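Local coordinates for ESX-5 secretion system protein EccC5 (Mycobacterium tuberculosis, PDB 6J18) that binds and hydrolyses ATP as the motor component of the ESX-5 type VII secretion system, which secretes EsxN and a number of PE_PGRS and PPE proteins, at residues A[147-152]-A[207-212]. Residues are numbered along the deposited sequence; the frame is centred on the assembly and turned at random.
Sequences RQLLTA and IVDDIQ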
# COMPACT_ATOMS: atom_id res chain seq x y z
N ARG A 147 15.65 -1.76 -5.42
CA ARG A 147 16.04 -2.76 -4.44
C ARG A 147 16.32 -2.16 -3.06
O ARG A 147 17.33 -2.46 -2.43
CB ARG A 147 17.27 -3.53 -4.93
CG ARG A 147 17.07 -4.16 -6.30
CD ARG A 147 18.22 -5.07 -6.68
NE ARG A 147 19.50 -4.36 -6.72
CZ ARG A 147 19.93 -3.66 -7.76
NH1 ARG A 147 19.18 -3.55 -8.85
NH2 ARG A 147 21.11 -3.05 -7.71
N GLN A 148 15.40 -1.32 -2.60
CA GLN A 148 15.57 -0.66 -1.31
C GLN A 148 14.74 -1.31 -0.20
O GLN A 148 14.95 -1.03 0.97
CB GLN A 148 15.21 0.82 -1.41
CG GLN A 148 16.10 1.63 -2.33
CD GLN A 148 15.50 2.97 -2.69
OE1 GLN A 148 16.00 4.02 -2.28
NE2 GLN A 148 14.42 2.95 -3.45
N LEU A 149 13.81 -2.18 -0.58
CA LEU A 149 12.86 -2.72 0.38
C LEU A 149 12.97 -4.24 0.52
O LEU A 149 12.10 -4.88 1.11
CB LEU A 149 11.44 -2.34 -0.02
CG LEU A 149 11.22 -0.83 -0.16
CD1 LEU A 149 9.98 -0.53 -0.98
CD2 LEU A 149 11.12 -0.19 1.22
N LEU A 150 14.05 -4.80 -0.02
CA LEU A 150 14.23 -6.25 -0.04
C LEU A 150 14.35 -6.88 1.34
O LEU A 150 14.09 -8.07 1.51
CB LEU A 150 15.47 -6.62 -0.86
CG LEU A 150 15.38 -6.75 -2.39
CD1 LEU A 150 14.40 -5.77 -3.01
CD2 LEU A 150 16.77 -6.59 -3.00
N THR A 151 14.75 -6.08 2.32
CA THR A 151 15.03 -6.62 3.65
C THR A 151 14.20 -5.96 4.74
O THR A 151 14.47 -6.16 5.93
CB THR A 151 16.52 -6.46 4.00
OG1 THR A 151 16.85 -5.07 4.11
CG2 THR A 151 17.38 -7.09 2.92
N ALA A 152 13.20 -5.18 4.36
CA ALA A 152 12.28 -4.60 5.33
C ALA A 152 11.51 -5.72 6.02
O ALA A 152 11.16 -5.61 7.20
CB ALA A 152 11.33 -3.63 4.65
N ILE A 207 2.99 -4.53 -3.12
CA ILE A 207 3.68 -3.28 -2.82
C ILE A 207 4.61 -2.89 -3.96
O ILE A 207 5.54 -3.62 -4.29
CB ILE A 207 4.47 -3.38 -1.51
CG1 ILE A 207 3.51 -3.65 -0.35
CG2 ILE A 207 5.25 -2.10 -1.27
CD1 ILE A 207 4.20 -3.96 0.95
N VAL A 208 4.35 -1.73 -4.56
CA VAL A 208 5.12 -1.26 -5.71
C VAL A 208 5.75 0.10 -5.45
O VAL A 208 5.05 1.09 -5.26
CB VAL A 208 4.24 -1.17 -6.97
CG1 VAL A 208 5.08 -0.77 -8.17
CG2 VAL A 208 3.52 -2.49 -7.22
N ASP A 209 7.08 0.14 -5.45
CA ASP A 209 7.80 1.40 -5.32
C ASP A 209 8.23 1.87 -6.71
O ASP A 209 8.63 1.07 -7.54
CB ASP A 209 9.02 1.24 -4.41
CG ASP A 209 9.51 2.56 -3.84
OD1 ASP A 209 8.84 3.59 -4.05
OD2 ASP A 209 10.56 2.56 -3.16
N ASP A 210 8.11 3.18 -6.95
CA ASP A 210 8.52 3.80 -8.21
C ASP A 210 7.81 3.19 -9.42
O ASP A 210 8.45 2.64 -10.32
CB ASP A 210 10.03 3.68 -8.39
CG ASP A 210 10.80 4.37 -7.29
OD1 ASP A 210 10.45 5.52 -6.95
OD2 ASP A 210 11.76 3.76 -6.75
N ILE A 211 6.49 3.31 -9.45
CA ILE A 211 5.69 2.75 -10.54
C ILE A 211 5.93 3.48 -11.86
O ILE A 211 5.60 2.98 -12.93
CB ILE A 211 4.18 2.77 -10.21
CG1 ILE A 211 3.41 1.78 -11.09
CG2 ILE A 211 3.62 4.17 -10.34
CD1 ILE A 211 1.95 1.67 -10.75
N GLN A 212 6.52 4.67 -11.78
CA GLN A 212 6.77 5.47 -12.98
C GLN A 212 7.79 4.80 -13.91
O GLN A 212 7.87 5.13 -15.09
CB GLN A 212 7.25 6.88 -12.61
CG GLN A 212 8.65 6.93 -12.00
CD GLN A 212 8.65 6.65 -10.51
OE1 GLN A 212 7.60 6.49 -9.89
NE2 GLN A 212 9.84 6.61 -9.92
O HOH W 1 13.18 5.00 -4.57
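A water joins Gln148 to Asp210: it accepts from Gln148 NE2 at 2.6 Å and donates to Asp210 OD2 at 2.9 Å, relaying between two groups that make no direct hydrogen bond. Strand 203-208 and the two aspartates after it have the form of a Walker B motif, in the C-terminal FtsK-type ATPase domain of EccC5. The loop they meet follows strand 137-143, which pairs in parallel with 203-208. Asp209 OD2 is hydrogen-bonded to Thr107, in the predicted ATP-binding P-loop, and OD1 to Thr242 on strand 237-244, so both carboxylate oxygens are held. That is the usual Walker A to Walker B link of P-loop ATPases. The amide of Gln148 lies nearly parallel to this carboxylate (planes 8° apart), but NE2 stays 3.9 Å from Asp209 OD2, too far for a hydrogen bond. Its OE1 is taken by the backbone N of Glu315, which ties the loop to the C-terminal tail. The side chain of Gln148 also comes within about 4 Å of the bound magnesium ion. The Leu149 side chain crosses that of Asp209 at about a right angle and brings CD1 to 3.8 Å from Asp209 OD2; chi1 (-57°) puts CG beside the backbone N, and the extended chi2 (161°) carries CD1 on to the aspartate. Asp210 has a left-handed backbone conformation, and its side chain, like that of Asp209, starts toward the loop; it also touches ATP. Its other oxygen, OD1, receives Gln212 NE2 at 3.2 Å, the donor standing well above the carboxylate plane.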